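NUDIX hydrolase (Jonesia denitrificans, PDB 4KTB) is of uncharacterised function but belongs to the Nudix hydrolase clan and may be an asymmetric diadenosine tetraphosphate hydrolase. Local coordinates at residues P119-G122 against F126-D129; L179-L184 against G188-L193. All blocks are in the same frame, centred on the assembly; numbering follows the deposited sequence.

How the contacts relate
Past the N-terminal strands and helix 85-97, the chain runs up strand 113-118 and turns away through 119-122. Contact 1 closes that short loop against 126-129, where strand 126-127 sets out parallel to strand 113-118. The chain then runs through strand 133-141, which pairs with 113-118, and on through strand 154-158 and two short helices to helix 176-186. Contact 2 closes the short turn at the C-terminal end of this helix, setting the tail 188-193 against 179-184. The contacts are in series, neither enclosing the other, with centres about 22 Å apart. They nevertheless meet through F126, whose ring packs on L179 and Q182, tying the strand that ends contact 1's loop to the C-terminal helix.

Contact 1. Residues P119-G122 against F126-D129; sequences PTPG and FYDD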
loop_
_atom_site.group_PDB
_atom_site.type_symbol
_atom_site.label_atom_id
_atom_site.label_comp_id
_atom_site.label_asym_id
_atom_site.label_seq_id
_atom_site.Cartn_x
_atom_site.Cartn_y
_atom_site.Cartn_z
ATOM N N PRO A 119 -21.462 10.814 9.976
ATOM C CA PRO A 119 -22.207 11.603 10.956
ATOM C C PRO A 119 -23.301 10.765 11.588
ATOM O O PRO A 119 -24.006 11.246 12.466
ATOM C CB PRO A 119 -22.830 12.708 10.107
ATOM C CG PRO A 119 -23.031 12.063 8.793
ATOM C CD PRO A 119 -21.853 11.141 8.597
ATOM N N THR A 120 -23.451 9.532 11.122
ATOM C CA THR A 120 -24.388 8.605 11.733
ATOM C C THR A 120 -23.569 7.477 12.296
ATOM O O THR A 120 -22.697 6.959 11.607
ATOM C CB THR A 120 -25.345 8.000 10.708
ATOM O OG1 THR A 120 -26.033 9.041 10.007
ATOM C CG2 THR A 120 -26.360 7.105 11.400
ATOM N N PRO A 121 -23.828 7.090 13.556
ATOM C CA PRO A 121 -23.098 5.914 14.028
ATOM C C PRO A 121 -23.649 4.662 13.362
ATOM O O PRO A 121 -24.850 4.603 13.091
ATOM C CB PRO A 121 -23.398 5.892 15.534
ATOM C CG PRO A 121 -24.732 6.590 15.661
ATOM C CD PRO A 121 -24.726 7.649 14.585
ATOM N N GLY A 122 -22.782 3.697 13.063
ATOM C CA GLY A 122 -23.244 2.395 12.610
ATOM C C GLY A 122 -23.113 2.148 11.121
ATOM O O GLY A 122 -23.508 1.088 10.625
ATOM N N PHE A 126 -16.406 4.256 11.674
ATOM C CA PHE A 126 -16.009 5.585 12.092
ATOM C C PHE A 126 -17.168 6.582 12.236
ATOM O O PHE A 126 -18.107 6.605 11.439
ATOM C CB PHE A 126 -14.930 6.095 11.139
ATOM C CG PHE A 126 -13.798 5.139 10.973
ATOM C CD1 PHE A 126 -12.980 4.822 12.049
ATOM C CD2 PHE A 126 -13.548 4.543 9.749
ATOM C CE1 PHE A 126 -11.915 3.926 11.903
ATOM C CE2 PHE A 126 -12.492 3.648 9.598
ATOM C CZ PHE A 126 -11.680 3.337 10.680
ATOM N N TYR A 127 -17.078 7.404 13.272
ATOM C CA TYR A 127 -18.174 8.272 13.644
ATOM C C TYR A 127 -17.708 9.631 14.150
ATOM O O TYR A 127 -16.787 9.733 14.957
ATOM C CB TYR A 127 -19.026 7.594 14.708
ATOM C CG TYR A 127 -20.000 8.536 15.369
ATOM C CD1 TYR A 127 -21.143 8.957 14.702
ATOM C CD2 TYR A 127 -19.776 9.011 16.655
ATOM C CE1 TYR A 127 -22.051 9.826 15.299
ATOM C CE2 TYR A 127 -20.672 9.879 17.263
ATOM C CZ TYR A 127 -21.810 10.284 16.579
ATOM O OH TYR A 127 -22.708 11.144 17.168
ATOM N N ASP A 128 -18.368 10.676 13.667
ATOM C CA ASP A 128 -18.114 12.035 14.110
ATOM C C ASP A 128 -19.454 12.739 14.169
ATOM O O ASP A 128 -20.240 12.672 13.229
ATOM C CB ASP A 128 -17.196 12.744 13.118
ATOM C CG ASP A 128 -16.593 14.008 13.682
ATOM O OD1 ASP A 128 -17.349 14.897 14.159
ATOM O OD2 ASP A 128 -15.350 14.096 13.668
ATOM N N ASP A 129 -19.727 13.415 15.270
ATOM C CA ASP A 129 -21.053 13.970 15.441
ATOM C C ASP A 129 -21.211 15.303 14.718
ATOM O O ASP A 129 -22.303 15.858 14.700
ATOM C CB ASP A 129 -21.405 14.100 16.925
ATOM C CG ASP A 129 -20.815 15.344 17.555
ATOM O OD1 ASP A 129 -19.575 15.395 17.728
ATOM O OD2 ASP A 129 -21.589 16.273 17.889
HETATM O O HOH W 1 -23.425 13.796 12.982
#
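A proline-tyrosine packing at the surface, between P121 and Y127, closes the loop that leaves strand 113-118 and returns in the short strand 126-127. In Y127, CG anti to the backbone N (chi1 167°) brings the ring end in against 119-122, where it lies beside P121, both pointing the same way. P121 CD sits 3.5 Å from Y127 CE1, and P121 N is 3.5 Å from Y127 CD1, an oblique approach. A proline suits here: its tertiary amide nitrogen carries no hydrogen, so none is left needing an acceptor beside the ring. Tyrosine suits too, its broad flat ring meeting P121 while its rim takes P119 O, 3.7 Å from Y127 CE1 and near the ring plane. D129 N lies 4.0 Å above one ring face, offset toward the rim. On that side of the ring the backbones draw together: P119 CA makes a nearly straight CA-H...O contact with D128 O at 3.2 Å (176° at the hydrogen). A water lies 2.7 Å from P119 O and 2.9 Å from D129 O, placed to donate to either, the second bond weak, and so can bridge the segments. The D128 carboxylate forms a salt bridge with R130, and T120 OG1 bonds H82 of the second subunit, which the loop also faces. The arrangement is a short connection between neighbouring parallel strands in the mixed sheet of a Nudix-type fold.

Contact 2. Residues L179-L184 against G188-L193; sequences LLKQAL and GRLPDL
The flat peptide carbonyl of L184 receives R189 N, which lies 27° out of its plane. The bond from R189 N to L184 O is short, 2.7 Å, and nearly straight (167° at the hydrogen). The proline ring of P191 lies farther along the tail, its CD 4.2 Å from L184 CD1. L184 CB passes alongside the tail, 3.9 Å from L190 CA, while C164 flanks both L184 and P191; leucine and proline suit this apolar setting. The backbone bond belongs to a Schellman motif ending helix 176-186: G188 is the first residue to leave helical angles, and its positive phi (71°) is one that glycine adopts easily. Beyond it L190 and P191 lie against the side of the last turns before the tail leads away. L190, with CG anti to the backbone N, swings CD1 across the aliphatic root of K181, 3.8 Å from K181 CB and 3.7 Å from K181 O. Lysine can serve here because its apolar CB and CG meet the leucine while its charged end leads away. The R189 side chain leads away from L184 to a salt bridge with D54, and L190 packs on M178 of the third subunit.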
loop_
_atom_site.group_PDB
_atom_site.type_symbol
_atom_site.label_atom_id
_atom_site.label_comp_id
_atom_site.label_asym_id
_atom_site.label_seq_id
_atom_site.Cartn_x
_atom_site.Cartn_y
_atom_site.Cartn_z
ATOM N N LEU A 179 -8.971 2.493 14.309
ATOM C CA LEU A 179 -7.992 3.060 13.387
ATOM C C LEU A 179 -6.588 2.828 13.941
ATOM O O LEU A 179 -5.646 2.540 13.193
ATOM C CB LEU A 179 -8.254 4.548 13.168
ATOM C CG LEU A 179 -7.307 5.255 12.200
ATOM C CD1 LEU A 179 -7.285 4.555 10.869
ATOM C CD2 LEU A 179 -7.739 6.701 12.028
ATOM N N LEU A 180 -6.457 2.918 15.260
ATOM C CA LEU A 180 -5.184 2.643 15.903
ATOM C C LEU A 180 -4.758 1.184 15.675
ATOM O O LEU A 180 -3.590 0.899 15.396
ATOM C CB LEU A 180 -5.274 2.972 17.390
ATOM C CG LEU A 180 -4.152 2.435 18.268
ATOM C CD1 LEU A 180 -2.810 3.009 17.837
ATOM C CD2 LEU A 180 -4.453 2.754 19.726
ATOM N N LYS A 181 -5.714 0.268 15.774
ATOM C CA LYS A 181 -5.435 -1.146 15.555
ATOM C C LYS A 181 -5.070 -1.430 14.110
ATOM O O LYS A 181 -4.186 -2.236 13.822
ATOM C CB LYS A 181 -6.642 -1.989 15.936
ATOM C CG LYS A 181 -6.938 -2.010 17.412
ATOM C CD LYS A 181 -7.935 -3.105 17.703
ATOM C CE LYS A 181 -9.124 -2.562 18.472
ATOM N NZ LYS A 181 -10.177 -3.594 18.715
ATOM N N GLN A 182 -5.778 -0.785 13.200
ATOM C CA GLN A 182 -5.412 -0.865 11.796
ATOM C C GLN A 182 -3.992 -0.362 11.587
ATOM O O GLN A 182 -3.255 -0.909 10.788
ATOM C CB GLN A 182 -6.385 -0.048 10.941
ATOM C CG GLN A 182 -7.784 -0.606 10.898
ATOM C CD GLN A 182 -8.744 0.309 10.173
ATOM O OE1 GLN A 182 -9.527 1.025 10.799
ATOM N NE2 GLN A 182 -8.683 0.297 8.841
ATOM N N ALA A 183 -3.605 0.673 12.329
ATOM C CA ALA A 183 -2.280 1.271 12.168
ATOM C C ALA A 183 -1.207 0.314 12.667
ATOM O O ALA A 183 -0.177 0.119 12.015
ATOM C CB ALA A 183 -2.199 2.621 12.894
ATOM N N LEU A 184 -1.469 -0.293 13.819
ATOM C CA LEU A 184 -0.587 -1.304 14.383
ATOM C C LEU A 184 -0.531 -2.541 13.507
ATOM O O LEU A 184 0.532 -3.135 13.332
ATOM C CB LEU A 184 -1.076 -1.706 15.775
ATOM C CG LEU A 184 -0.935 -0.605 16.811
ATOM C CD1 LEU A 184 -1.601 -1.029 18.099
ATOM C CD2 LEU A 184 0.538 -0.304 17.042
ATOM N N GLY A 188 2.649 -4.207 11.454
ATOM C CA GLY A 188 2.987 -5.551 11.874
ATOM C C GLY A 188 3.259 -5.615 13.362
ATOM O O GLY A 188 4.137 -6.345 13.812
ATOM N N ARG A 189 2.501 -4.849 14.134
ATOM C CA ARG A 189 2.722 -4.791 15.567
ATOM C C ARG A 189 1.408 -4.779 16.334
ATOM O O ARG A 189 1.335 -4.256 17.441
ATOM C CB ARG A 189 3.580 -3.569 15.918
ATOM C CG ARG A 189 5.046 -3.662 15.501
ATOM C CD ARG A 189 5.877 -4.321 16.581
ATOM N NE ARG A 189 7.207 -4.700 16.112
ATOM C CZ ARG A 189 7.704 -5.939 16.150
ATOM N NH1 ARG A 189 6.987 -6.945 16.641
ATOM N NH2 ARG A 189 8.928 -6.173 15.695
ATOM N N LEU A 190 0.364 -5.344 15.744
ATOM C CA LEU A 190 -0.888 -5.493 16.479
ATOM C C LEU A 190 -0.722 -6.616 17.504
ATOM O O LEU A 190 -0.296 -7.703 17.150
ATOM C CB LEU A 190 -2.033 -5.822 15.527
ATOM C CG LEU A 190 -3.423 -5.962 16.144
ATOM C CD1 LEU A 190 -3.958 -4.606 16.614
ATOM C CD2 LEU A 190 -4.349 -6.590 15.122
ATOM N N PRO A 191 -1.036 -6.350 18.783
ATOM C CA PRO A 191 -0.832 -7.351 19.842
ATOM C C PRO A 191 -1.751 -8.556 19.757
ATOM O O PRO A 191 -2.940 -8.410 19.471
ATOM C CB PRO A 191 -1.184 -6.592 21.123
ATOM C CG PRO A 191 -1.033 -5.174 20.786
ATOM C CD PRO A 191 -1.401 -5.038 19.339
ATOM N N ASP A 192 -1.211 -9.735 20.034
ATOM C CA ASP A 192 -2.040 -10.911 20.186
ATOM C C ASP A 192 -3.010 -10.635 21.331
ATOM O O ASP A 192 -4.236 -10.639 21.148
ATOM C CB ASP A 192 -1.158 -12.116 20.498
ATOM C CG ASP A 192 -1.887 -13.432 20.347
ATOM O OD1 ASP A 192 -3.120 -13.467 20.551
ATOM O OD2 ASP A 192 -1.223 -14.442 20.023
ATOM N N LEU A 193 -2.451 -10.364 22.508
ATOM C CA LEU A 193 -3.248 -9.975 23.660
ATOM C C LEU A 193 -2.872 -8.576 24.114
ATOM O O LEU A 193 -3.324 -7.587 23.545
ATOM C CB LEU A 193 -3.035 -10.969 24.795
ATOM C CG LEU A 193 -3.385 -12.389 24.370
ATOM C CD1 LEU A 193 -2.789 -13.399 25.334
ATOM C CD2 LEU A 193 -4.884 -12.515 24.312
#